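Local coordinates for protein N-isopropylammelide isopropylaminohydrolase (Burkholderia multivorans ATCC 17616, PDB 6NBO) that is a zinc-containing member of the amidohydrolase family, built around a TIM-barrel domain, at residues G134-L138 and D176-A182; V152-I156 and G351-D355; D231-T237 and R268-V274. All coordinates share one frame. Numbering follows the deposited sequence.

Interaction 1: residues G134-L138 and D176-A182; sequences GLRHL and DALAAGA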
ATOM      1  N   GLY A 134      -1.399   7.888 -22.484  1.00 30.98           N
ATOM      2  CA  GLY A 134      -0.178   8.626 -22.222  1.00 27.95           C
ATOM      3  C   GLY A 134       0.043   8.768 -20.729  1.00 26.97           C
ATOM      4  O   GLY A 134      -0.215   7.848 -19.944  1.00 28.39           O
ATOM      5  N   LEU A 135       0.531   9.934 -20.324  1.00 24.68           N
ATOM      6  CA  LEU A 135       0.732  10.232 -18.911  1.00 27.58           C
ATOM      7  C   LEU A 135      -0.480  10.909 -18.266  1.00 30.61           C
ATOM      8  O   LEU A 135      -0.349  11.483 -17.182  1.00 28.80           O
ATOM      9  CB  LEU A 135       1.970  11.119 -18.731  1.00 30.89           C
ATOM     10  CG  LEU A 135       3.292  10.582 -19.305  1.00 33.20           C
ATOM     11  CD1 LEU A 135       4.463  11.508 -18.954  1.00 35.50           C
ATOM     12  CD2 LEU A 135       3.560   9.160 -18.834  1.00 29.41           C
ATOM     13  N   ARG A 136      -1.653  10.864 -18.905  1.00 27.26           N
ATOM     14  CA  ARG A 136      -2.779  11.636 -18.380  1.00 29.90           C
ATOM     15  C   ARG A 136      -3.177  11.175 -16.982  1.00 30.45           C
ATOM     16  O   ARG A 136      -3.441  12.006 -16.104  1.00 28.20           O
ATOM     17  CB  ARG A 136      -3.982  11.570 -19.321  1.00 24.80           C
ATOM     18  CG  ARG A 136      -5.210  12.206 -18.676  1.00 37.44           C
ATOM     19  CD  ARG A 136      -6.224  12.690 -19.675  1.00 48.63           C
ATOM     20  NE  ARG A 136      -6.420  11.779 -20.796  1.00 49.87           N
ATOM     21  CZ  ARG A 136      -7.081  10.627 -20.731  1.00 54.91           C
ATOM     22  NH1 ARG A 136      -7.224   9.889 -21.828  1.00 49.11           N
ATOM     23  NH2 ARG A 136      -7.587  10.205 -19.577  1.00 50.44           N
ATOM     24  N   HIS A 137      -3.253   9.859 -16.757  1.00 23.31           N
ATOM     25  CA  HIS A 137      -3.599   9.381 -15.419  1.00 29.66           C
ATOM     26  C   HIS A 137      -2.516   9.749 -14.415  1.00 30.14           C
ATOM     27  O   HIS A 137      -2.815  10.140 -13.281  1.00 25.85           O
ATOM     28  CB  HIS A 137      -3.813   7.864 -15.416  1.00 29.13           C
ATOM     29  CG  HIS A 137      -4.789   7.379 -16.445  1.00 34.75           C
ATOM     30  ND1 HIS A 137      -6.067   7.883 -16.563  1.00 42.23           N
ATOM     31  CD2 HIS A 137      -4.673   6.424 -17.399  1.00 39.72           C
ATOM     32  CE1 HIS A 137      -6.693   7.264 -17.549  1.00 42.88           C
ATOM     33  NE2 HIS A 137      -5.869   6.373 -18.072  1.00 45.71           N
ATOM     34  N   LEU A 138      -1.249   9.605 -14.807  1.00 26.66           N
ATOM     35  CA  LEU A 138      -0.149  10.006 -13.935  1.00 28.15           C
ATOM     36  C   LEU A 138      -0.269  11.471 -13.531  1.00 27.57           C
ATOM     37  O   LEU A 138      -0.158  11.809 -12.346  1.00 25.85           O
ATOM     38  CB  LEU A 138       1.185   9.749 -14.634  1.00 25.10           C
ATOM     39  CG  LEU A 138       2.393  10.199 -13.818  1.00 28.61           C
ATOM     40  CD1 LEU A 138       2.442   9.417 -12.495  1.00 25.98           C
ATOM     41  CD2 LEU A 138       3.683  10.017 -14.629  1.00 26.27           C
ATOM     42  N   ASP A 176       9.386   8.198 -19.470  1.00 28.79           N
ATOM     43  CA  ASP A 176       8.826   9.535 -19.271  1.00 31.42           C
ATOM     44  C   ASP A 176       8.069   9.627 -17.955  1.00 27.19           C
ATOM     45  O   ASP A 176       8.096  10.667 -17.289  1.00 26.58           O
ATOM     46  CB  ASP A 176       7.892   9.903 -20.424  1.00 29.58           C
ATOM     47  CG  ASP A 176       8.628  10.096 -21.723  1.00 38.96           C
ATOM     48  OD1 ASP A 176       9.877  10.157 -21.697  1.00 41.30           O
ATOM     49  OD2 ASP A 176       7.955  10.182 -22.768  1.00 41.91           O
ATOM     50  N   ALA A 177       7.376   8.551 -17.566  1.00 25.41           N
ATOM     51  CA  ALA A 177       6.616   8.576 -16.322  1.00 27.76           C
ATOM     52  C   ALA A 177       7.545   8.722 -15.124  1.00 27.05           C
ATOM     53  O   ALA A 177       7.274   9.501 -14.203  1.00 26.67           O
ATOM     54  CB  ALA A 177       5.773   7.301 -16.189  1.00 22.92           C
ATOM     55  N   LEU A 178       8.632   7.949 -15.101  1.00 22.24           N
ATOM     56  CA  LEU A 178       9.607   8.093 -14.022  1.00 25.42           C
ATOM     57  C   LEU A 178      10.186   9.500 -14.000  1.00 29.31           C
ATOM     58  O   LEU A 178      10.291  10.122 -12.935  1.00 27.18           O
ATOM     59  CB  LEU A 178      10.721   7.060 -14.177  1.00 28.37           C
ATOM     60  CG  LEU A 178      10.268   5.603 -14.160  1.00 27.92           C
ATOM     61  CD1 LEU A 178      11.467   4.676 -14.294  1.00 25.53           C
ATOM     62  CD2 LEU A 178       9.482   5.286 -12.899  1.00 25.25           C
ATOM     63  N   ALA A 179      10.548  10.028 -15.168  1.00 27.89           N
ATOM     64  CA  ALA A 179      11.066  11.390 -15.228  1.00 30.69           C
ATOM     65  C   ALA A 179      10.048  12.402 -14.727  1.00 36.12           C
ATOM     66  O   ALA A 179      10.425  13.429 -14.152  1.00 32.90           O
ATOM     67  CB  ALA A 179      11.482  11.731 -16.655  1.00 31.25           C
ATOM     68  N   ALA A 180       8.762  12.140 -14.935  1.00 32.31           N
ATOM     69  CA  ALA A 180       7.739  13.111 -14.572  1.00 30.67           C
ATOM     70  C   ALA A 180       7.338  13.040 -13.108  1.00 33.52           C
ATOM     71  O   ALA A 180       6.596  13.911 -12.650  1.00 34.89           O
ATOM     72  CB  ALA A 180       6.489  12.917 -15.437  1.00 33.77           C
ATOM     73  N   GLY A 181       7.776  12.026 -12.369  1.00 36.23           N
ATOM     74  CA  GLY A 181       7.450  12.007 -10.962  1.00 35.56           C
ATOM     75  C   GLY A 181       6.989  10.675 -10.409  1.00 34.95           C
ATOM     76  O   GLY A 181       6.863  10.536  -9.190  1.00 32.02           O
ATOM     77  N   ALA A 182       6.723   9.690 -11.269  1.00 28.47           N
ATOM     78  CA  ALA A 182       6.455   8.357 -10.751  1.00 27.12           C
ATOM     79  C   ALA A 182       7.683   7.873  -9.991  1.00 25.11           C
ATOM     80  O   ALA A 182       8.822   8.095 -10.415  1.00 31.11           O
ATOM     81  CB  ALA A 182       6.097   7.384 -11.881  1.00 25.65           C
TER
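Two consecutive helices on the outside of the TIM barrel meet here, the start of helix 136-147 lying against the end of helix 170-180. Leu135, at the N-cap position, and Leu138, in the first turn of the helix, both direct their CA-to-CB bonds at segment 176-182. Asp176 meets Leu135 at the exposed margin, where its CB lies 4.1 Å from Leu135 CD1. Ala177 comes next and packs against both leucines: its CB is 3.9 Å from Leu135 CD2 and 3.8 Å from Leu138 CD2, and Leu135 and Ala177 bring their CA atoms within 6.6 Å. One turn on, Ala180 offers its CB to the same side chains, 4.1 Å from Leu138 CD2 and 4.3 Å from Leu135 CD1. Gly181 then ends the helix in a Schellman motif with a phi of 136°, and the backbone N of Ala182 bonds back to Ala177 O at 3.0 Å. This turn brings Ala182 CB to 4.2 Å from Leu138 CD1, close to the barrel wall, where Leu138 and Ala182 both also touch Ile156 of strand 153-159. The carbonyl of Gly181 is bonded to Arg145, further along helix 136-147. No hydrogen bond crosses between the two segments themselves. The fit is one of branched leucine ends against short alanine methyls, and the two segments bury 214 Å² between them, both sides summed; within these segments the joint therefore rests on apolar packing and the exclusion of water, not on directional bonds.

Interaction 2: residues V152-I156 and G351-D355; sequences VEIQI and GCGFD. With EDO (1,2-ethanediol), chain J.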
ATOM      1  N   VAL A 152      -0.877  13.296   3.193  1.00 23.18           N
ATOM      2  CA  VAL A 152      -0.738  11.895   2.809  1.00 21.97           C
ATOM      3  C   VAL A 152       0.523  11.797   1.972  1.00 25.70           C
ATOM      4  O   VAL A 152       0.667  12.524   0.984  1.00 27.41           O
ATOM      5  CB  VAL A 152      -1.943  11.389   1.989  1.00 23.05           C
ATOM      6  CG1 VAL A 152      -1.793   9.884   1.673  1.00 23.01           C
ATOM      7  CG2 VAL A 152      -3.264  11.687   2.697  1.00 24.29           C
ATOM      8  N   GLU A 153       1.424  10.896   2.344  1.00 23.54           N
ATOM      9  CA  GLU A 153       2.572  10.601   1.505  1.00 21.45           C
ATOM     10  C   GLU A 153       2.190   9.511   0.508  1.00 24.00           C
ATOM     11  O   GLU A 153       1.666   8.457   0.890  1.00 23.68           O
ATOM     12  CB  GLU A 153       3.763  10.156   2.348  1.00 22.56           C
ATOM     13  CG  GLU A 153       4.964   9.813   1.507  1.00 27.18           C
ATOM     14  CD  GLU A 153       6.110   9.244   2.321  1.00 33.32           C
ATOM     15  OE1 GLU A 153       5.971   9.090   3.556  1.00 30.18           O
ATOM     16  OE2 GLU A 153       7.153   8.949   1.715  1.00 29.92           O
ATOM     17  N   ILE A 154       2.443   9.758  -0.768  1.00 22.17           N
ATOM     18  CA  ILE A 154       1.949   8.875  -1.816  1.00 22.17           C
ATOM     19  C   ILE A 154       3.128   8.462  -2.686  1.00 25.50           C
ATOM     20  O   ILE A 154       3.785   9.321  -3.283  1.00 25.11           O
ATOM     21  CB  ILE A 154       0.844   9.541  -2.662  1.00 23.36           C
ATOM     22  CG1 ILE A 154      -0.337   9.964  -1.776  1.00 20.17           C
ATOM     23  CG2 ILE A 154       0.355   8.567  -3.755  1.00 24.74           C
ATOM     24  CD1 ILE A 154      -1.490  10.660  -2.562  1.00 24.31           C
ATOM     25  N   GLN A 155       3.406   7.154  -2.732  1.00 22.84           N
ATOM     26  CA  GLN A 155       4.320   6.572  -3.706  1.00 25.48           C
ATOM     27  C   GLN A 155       3.526   6.188  -4.946  1.00 22.81           C
ATOM     28  O   GLN A 155       2.438   5.621  -4.839  1.00 23.53           O
ATOM     29  CB  GLN A 155       5.023   5.331  -3.137  1.00 20.07           C
ATOM     30  CG  GLN A 155       5.959   5.617  -1.962  1.00 25.25           C
ATOM     31  CD  GLN A 155       6.521   4.340  -1.351  1.00 24.71           C
ATOM     32  OE1 GLN A 155       6.090   3.231  -1.676  1.00 25.40           O
ATOM     33  NE2 GLN A 155       7.484   4.496  -0.462  1.00 22.53           N
ATOM     34  N   ILE A 156       4.068   6.489  -6.123  1.00 21.23           N
ATOM     35  CA  ILE A 156       3.379   6.215  -7.387  1.00 20.28           C
ATOM     36  C   ILE A 156       4.180   5.186  -8.186  1.00 26.64           C
ATOM     37  O   ILE A 156       5.365   5.405  -8.468  1.00 24.62           O
ATOM     38  CB  ILE A 156       3.184   7.500  -8.209  1.00 22.35           C
ATOM     39  CG1 ILE A 156       2.187   8.441  -7.504  1.00 23.24           C
ATOM     40  CG2 ILE A 156       2.715   7.146  -9.620  1.00 19.75           C
ATOM     41  CD1 ILE A 156       2.170   9.863  -8.083  1.00 27.48           C
ATOM     42  N   GLY A 351       8.171  -2.675   4.174  1.00 25.50           N
ATOM     43  CA  GLY A 351       8.171  -3.241   2.835  1.00 24.11           C
ATOM     44  C   GLY A 351       8.200  -2.184   1.749  1.00 27.84           C
ATOM     45  O   GLY A 351       8.873  -2.352   0.735  1.00 23.15           O
ATOM     46  N   CYS A 352       7.464  -1.085   1.940  1.00 21.12           N
ATOM     47  CA  CYS A 352       7.399  -0.037   0.923  1.00 21.89           C
ATOM     48  C   CYS A 352       8.522   0.982   1.024  1.00 26.17           C
ATOM     49  O   CYS A 352       8.652   1.828   0.132  1.00 23.94           O
ATOM     50  CB  CYS A 352       6.061   0.718   1.010  1.00 21.09           C
ATOM     51  SG  CYS A 352       4.627  -0.288   0.571  1.00 23.85           S
ATOM     52  N   GLY A 353       9.316   0.954   2.087  1.00 21.85           N
ATOM     53  CA  GLY A 353      10.343   1.969   2.226  1.00 21.83           C
ATOM     54  C   GLY A 353       9.801   3.316   2.661  1.00 26.27           C
ATOM     55  O   GLY A 353      10.373   4.349   2.305  1.00 31.08           O
ATOM     56  N   PHE A 354       8.690   3.329   3.393  1.00 22.35           N
ATOM     57  CA  PHE A 354       8.189   4.534   4.047  1.00 26.42           C
ATOM     58  C   PHE A 354       9.019   4.781   5.304  1.00 31.87           C
ATOM     59  O   PHE A 354       8.977   3.974   6.232  1.00 34.37           O
ATOM     60  CB  PHE A 354       6.718   4.363   4.412  1.00 22.70           C
ATOM     61  CG  PHE A 354       5.773   4.500   3.252  1.00 24.77           C
ATOM     62  CD1 PHE A 354       5.673   5.705   2.566  1.00 25.74           C
ATOM     63  CD2 PHE A 354       4.957   3.440   2.866  1.00 21.01           C
ATOM     64  CE1 PHE A 354       4.771   5.852   1.509  1.00 23.84           C
ATOM     65  CE2 PHE A 354       4.058   3.579   1.796  1.00 22.25           C
ATOM     66  CZ  PHE A 354       3.982   4.789   1.117  1.00 21.49           C
ATOM     67  N   ASP A 355       9.760   5.884   5.339  1.00 27.16           N
ATOM     68  CA  ASP A 355      10.722   6.140   6.407  1.00 31.17           C
ATOM     69  C   ASP A 355      10.082   6.898   7.573  1.00 29.00           C
ATOM     70  O   ASP A 355       8.974   7.425   7.468  1.00 28.01           O
ATOM     71  CB  ASP A 355      11.905   6.937   5.858  1.00 41.99           C
ATOM     72  CG  ASP A 355      12.582   6.242   4.687  1.00 58.99           C
ATOM     73  OD1 ASP A 355      12.912   5.042   4.815  1.00 65.40           O
ATOM     74  OD2 ASP A 355      12.775   6.894   3.636  1.00 67.92           O
TER
HETATM   75  C1  EDO J 409       4.342  13.893   2.317  1.00 58.80           C
HETATM   76  O1  EDO J 409       3.180  14.572   1.828  1.00 40.60           O
HETATM   77  C2  EDO J 409       4.427  14.046   3.831  1.00 56.72           C
HETATM   78  O2  EDO J 409       3.104  13.959   4.371  1.00 44.92           O
HETATM   79  O   HOH W   1       9.179   7.975   3.260  1.00 39.44           O
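The one direct hydrogen bond between these segments runs from Gln155 NE2 to the backbone carbonyl O of Cys352, at 3.0 Å and 158°. That carbonyl belongs to the end of helix 346-352, where Gly353, at positive phi, forms a Schellman motif. The other end of the amide, Gln155 OE1, accepts from Arg124, so the glutamine spans strand and helix terminus. Glu153 works through water and charge: its OE2 accepts a 2.7 Å bond from a water that in turn accepts from Asp355 N at 3.0 Å, while its OE1 is salt-bridged to Arg364 and Arg122. A 1,2-ethanediol molecule, probably from the crystallisation liquor, makes a weak 3.3 Å hydrogen bond from its O1 to Val152 O.

Packing centres on Phe354. Gln155 lies over one face of the ring, with its CD 3.6 Å from Phe354 CZ, and Glu153 OE1 approaches Phe354 CD1 at 3.5 Å.

Glu153 and Gln155 face segment 351-355, whereas Ile154 points away and Ile156 packs on helix 136-147, the alternation expected of a barrel strand. Strand 153-159 pairs in parallel with strand 120-128, whose Arg122 and Arg124 touch Phe354 and Cys352. The chain leaving helix 346-352 lies against the N-terminal end of these barrel strands.

Interaction 3: residues D231-T237 and R268-V274; sequences DLILQRT and RMAELGV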
ATOM      1  N   ASP A 231      11.426 -16.488 -10.508  1.00 27.73           N
ATOM      2  CA  ASP A 231      12.853 -16.797 -10.526  1.00 29.53           C
ATOM      3  C   ASP A 231      13.613 -15.829 -11.420  1.00 30.17           C
ATOM      4  O   ASP A 231      14.695 -15.354 -11.052  1.00 29.84           O
ATOM      5  CB  ASP A 231      13.078 -18.235 -10.990  1.00 30.88           C
ATOM      6  CG  ASP A 231      14.550 -18.539 -11.220  1.00 38.77           C
ATOM      7  OD1 ASP A 231      15.324 -18.476 -10.253  1.00 34.22           O
ATOM      8  OD2 ASP A 231      14.937 -18.819 -12.368  1.00 42.16           O
ATOM      9  N   LEU A 232      13.065 -15.543 -12.608  1.00 25.63           N
ATOM     10  CA  LEU A 232      13.688 -14.578 -13.511  0.54 29.25           C
ATOM     11  C   LEU A 232      13.831 -13.219 -12.845  1.00 30.97           C
ATOM     12  O   LEU A 232      14.892 -12.587 -12.920  1.00 29.11           O
ATOM     13  CB  LEU A 232      12.867 -14.437 -14.796  0.54 30.83           C
ATOM     14  CG  LEU A 232      12.968 -15.504 -15.880  0.54 35.22           C
ATOM     15  CD1 LEU A 232      12.140 -15.067 -17.078  0.54 30.95           C
ATOM     16  CD2 LEU A 232      14.417 -15.708 -16.282  0.54 38.34           C
ATOM     17  N   ILE A 233      12.762 -12.747 -12.204  1.00 27.87           N
ATOM     18  CA  ILE A 233      12.775 -11.445 -11.545  1.00 23.82           C
ATOM     19  C   ILE A 233      13.836 -11.408 -10.446  1.00 27.94           C
ATOM     20  O   ILE A 233      14.608 -10.448 -10.332  1.00 28.22           O
ATOM     21  CB  ILE A 233      11.373 -11.136 -10.998  1.00 24.86           C
ATOM     22  CG1 ILE A 233      10.411 -10.871 -12.163  1.00 25.09           C
ATOM     23  CG2 ILE A 233      11.415  -9.963 -10.025  1.00 23.71           C
ATOM     24  CD1 ILE A 233       8.947 -11.029 -11.795  1.00 25.32           C
ATOM     25  N   LEU A 234      13.888 -12.459  -9.624  1.00 26.53           N
ATOM     26  CA  LEU A 234      14.856 -12.491  -8.529  1.00 27.50           C
ATOM     27  C   LEU A 234      16.289 -12.589  -9.050  1.00 29.02           C
ATOM     28  O   LEU A 234      17.207 -11.994  -8.473  1.00 31.16           O
ATOM     29  CB  LEU A 234      14.541 -13.662  -7.592  1.00 30.62           C
ATOM     30  CG  LEU A 234      13.172 -13.605  -6.896  1.00 30.01           C
ATOM     31  CD1 LEU A 234      12.933 -14.855  -6.071  1.00 30.56           C
ATOM     32  CD2 LEU A 234      13.057 -12.361  -6.025  1.00 31.76           C
ATOM     33  N   GLN A 235      16.504 -13.351 -10.129  1.00 33.12           N
ATOM     34  CA  GLN A 235      17.827 -13.405 -10.752  1.00 34.85           C
ATOM     35  C   GLN A 235      18.301 -12.017 -11.154  1.00 36.54           C
ATOM     36  O   GLN A 235      19.446 -11.631 -10.888  1.00 32.22           O
ATOM     37  CB  GLN A 235      17.798 -14.299 -11.989  1.00 34.51           C
ATOM     38  CG  GLN A 235      17.792 -15.773 -11.738  1.00 37.35           C
ATOM     39  CD  GLN A 235      18.122 -16.524 -13.016  1.00 50.77           C
ATOM     40  OE1 GLN A 235      19.013 -16.122 -13.763  1.00 53.46           O
ATOM     41  NE2 GLN A 235      17.394 -17.599 -13.284  1.00 54.34           N
ATOM     42  N   ARG A 236      17.435 -11.265 -11.831  1.00 30.79           N
ATOM     43  CA  ARG A 236      17.798  -9.930 -12.278  1.00 32.64           C
ATOM     44  C   ARG A 236      18.015  -9.001 -11.087  1.00 34.67           C
ATOM     45  O   ARG A 236      18.954  -8.194 -11.079  1.00 32.21           O
ATOM     46  CB  ARG A 236      16.704  -9.388 -13.205  1.00 34.80           C
ATOM     47  CG  ARG A 236      17.198  -8.389 -14.226  1.00 46.31           C
ATOM     48  CD  ARG A 236      18.037  -9.079 -15.300  1.00 64.34           C
ATOM     49  NE  ARG A 236      18.811  -8.118 -16.080  1.00 75.38           N
ATOM     50  CZ  ARG A 236      20.139  -8.023 -16.046  1.00 91.74           C
ATOM     51  NH1 ARG A 236      20.757  -7.112 -16.786  1.00 98.01           N
ATOM     52  NH2 ARG A 236      20.852  -8.846 -15.284  1.00 90.29           N
ATOM     53  N   THR A 237      17.158  -9.112 -10.069  1.00 30.12           N
ATOM     54  CA  THR A 237      17.308  -8.306  -8.857  1.00 30.31           C
ATOM     55  C   THR A 237      18.680  -8.508  -8.228  1.00 33.54           C
ATOM     56  O   THR A 237      19.346  -7.547  -7.825  1.00 31.84           O
ATOM     57  CB  THR A 237      16.219  -8.676  -7.848  1.00 26.93           C
ATOM     58  OG1 THR A 237      14.925  -8.466  -8.429  1.00 28.76           O
ATOM     59  CG2 THR A 237      16.360  -7.829  -6.588  1.00 29.80           C
ATOM     60  N   ARG A 268      15.001 -16.747  -1.056  1.00 31.49           N
ATOM     61  CA  ARG A 268      15.687 -15.818  -1.947  1.00 35.65           C
ATOM     62  C   ARG A 268      15.124 -14.416  -1.815  1.00 33.30           C
ATOM     63  O   ARG A 268      15.883 -13.438  -1.795  1.00 29.70           O
ATOM     64  CB  ARG A 268      15.578 -16.302  -3.393  1.00 33.13           C
ATOM     65  CG  ARG A 268      16.362 -17.583  -3.637  1.00 36.42           C
ATOM     66  CD  ARG A 268      15.988 -18.205  -4.965  1.00 39.13           C
ATOM     67  NE  ARG A 268      16.360 -17.351  -6.088  1.00 38.05           N
ATOM     68  CZ  ARG A 268      15.995 -17.586  -7.338  1.00 40.21           C
ATOM     69  NH1 ARG A 268      15.245 -18.641  -7.607  1.00 42.01           N
ATOM     70  NH2 ARG A 268      16.369 -16.763  -8.309  1.00 38.57           N
ATOM     71  N   MET A 269      13.793 -14.297  -1.736  1.00 27.89           N
ATOM     72  CA  MET A 269      13.186 -12.989  -1.535  1.00 27.41           C
ATOM     73  C   MET A 269      13.659 -12.349  -0.235  1.00 32.35           C
ATOM     74  O   MET A 269      13.971 -11.154  -0.202  1.00 30.51           O
ATOM     75  CB  MET A 269      11.659 -13.120  -1.562  1.00 26.80           C
ATOM     76  CG  MET A 269      11.156 -13.703  -2.885  1.00 30.17           C
ATOM     77  SD  MET A 269       9.430 -14.182  -2.819  1.00 30.97           S
ATOM     78  CE  MET A 269       8.722 -12.593  -2.491  1.00 29.68           C
ATOM     79  N   ALA A 270      13.723 -13.123   0.850  1.00 28.50           N
ATOM     80  CA  ALA A 270      14.190 -12.561   2.112  1.00 28.36           C
ATOM     81  C   ALA A 270      15.616 -12.036   1.973  1.00 37.97           C
ATOM     82  O   ALA A 270      15.928 -10.918   2.400  1.00 33.19           O
ATOM     83  CB  ALA A 270      14.116 -13.615   3.218  1.00 31.84           C
ATOM     84  N   GLU A 271      16.491 -12.844   1.367  1.00 32.48           N
ATOM     85  CA  GLU A 271      17.881 -12.447   1.155  1.00 35.46           C
ATOM     86  C   GLU A 271      17.977 -11.131   0.386  1.00 38.67           C
ATOM     87  O   GLU A 271      18.806 -10.275   0.712  1.00 37.91           O
ATOM     88  CB  GLU A 271      18.620 -13.568   0.419  1.00 43.08           C
ATOM     89  CG  GLU A 271      20.063 -13.255   0.068  1.00 58.08           C
ATOM     90  CD  GLU A 271      20.892 -12.891   1.285  1.00 68.01           C
ATOM     91  OE1 GLU A 271      20.719 -13.539   2.340  1.00 71.62           O
ATOM     92  OE2 GLU A 271      21.708 -11.949   1.192  1.00 70.81           O
ATOM     93  N   LEU A 272      17.129 -10.939  -0.622  1.00 30.74           N
ATOM     94  CA  LEU A 272      17.209  -9.761  -1.476  1.00 30.82           C
ATOM     95  C   LEU A 272      16.379  -8.592  -0.965  1.00 34.77           C
ATOM     96  O   LEU A 272      16.327  -7.549  -1.625  1.00 36.06           O
ATOM     97  CB  LEU A 272      16.774 -10.121  -2.900  1.00 31.04           C
ATOM     98  CG  LEU A 272      17.771 -11.039  -3.610  1.00 36.59           C
ATOM     99  CD1 LEU A 272      17.171 -11.653  -4.860  1.00 35.43           C
ATOM    100  CD2 LEU A 272      19.014 -10.241  -3.956  1.00 40.31           C
ATOM    101  N   GLY A 273      15.743  -8.730   0.192  1.00 31.84           N
ATOM    102  CA  GLY A 273      14.876  -7.678   0.667  1.00 27.17           C
ATOM    103  C   GLY A 273      13.663  -7.451  -0.203  1.00 30.22           C
ATOM    104  O   GLY A 273      13.171  -6.324  -0.280  1.00 26.91           O
ATOM    105  N   VAL A 274      13.167  -8.493  -0.865  1.00 25.13           N
ATOM    106  CA  VAL A 274      11.968  -8.392  -1.694  1.00 24.11           C
ATOM    107  C   VAL A 274      10.745  -8.666  -0.829  1.00 23.32           C
ATOM    108  O   VAL A 274      10.620  -9.747  -0.248  1.00 29.07           O
ATOM    109  CB  VAL A 274      12.031  -9.375  -2.871  1.00 25.38           C
ATOM    110  CG1 VAL A 274      10.699  -9.381  -3.617  1.00 24.44           C
ATOM    111  CG2 VAL A 274      13.193  -9.023  -3.790  1.00 28.12           C
TER
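Arg268 and Asp231 form a salt bridge in which a single carboxylate oxygen takes two bonds: Asp231 OD1 accepts from Arg268 NH1 at 2.7 Å and from Arg268 NH2 at 2.8 Å. The second oxygen, Asp231 OD2, accepts from Gln235 NE2 at 2.9 Å, one turn further along the same helix, so both oxygens of the carboxylate are engaged. The guanidinium also receives apolar cover, as Leu234 CD1 lies over one of its faces, while Gln235 CG borders its edge 3.8 Å from Arg268 NH2.

Inward from this polar margin, Leu234 is the hub of the packing and has 105 Å² covered. Its CD1 reaches Met269 CG at 3.8 Å, its CD2 reaches Val274 CG2 at 4.0 Å, and its carbonyl O is 3.6 Å from Leu272 CD1. Thr237 extends the apolar patch, its CG2 lying 4.3 Å from Leu272 CD1, while its hydroxyl OG1 is bonded to Ile233 O at 2.8 Å within its own helix. Val274 can join because the Schellman motif at Gly273 turns the chain, with Val274 N bonded to Met269 O at 2.9 Å.

The two helical segments run nearly alongside each other, their axes 10.7 Å apart at closest approach and inclined by 27° with the same N-to-C sense. They belong to helices 223-239 and 259-272, on the outer layer of the barrel. Strand 246-250 lies beneath, touched by Ile233, Thr237 and Val274, and helix 197-211 packs beside the first helix through Leu232, Arg236 and Thr237.

In the fold
Interactions 1 and 3 both join neighbouring helices of the barrel's outer layer, with centres about 19 and about 20 Å from that of the chain, against about 8 Å for interaction 2, though all three are only partly buried. Each contains a Schellman motif, and in 1 and 3 the residue after its glycine, Ala182 or Val274, joins the packing. Interaction 1 is purely apolar, interaction 3 adds a salt bridge beside its apolar packing, and interaction 2 is held by an amide hydrogen bond and a water bridge alongside ring packing. Interactions 1 and 2 meet at strand 153-159: Leu138 CD1 touches Ile156 CG2 at 3.7 Å. Ile156 faces the helices, Glu153 and Gln155 face 351-355. Interaction 3 touches neither.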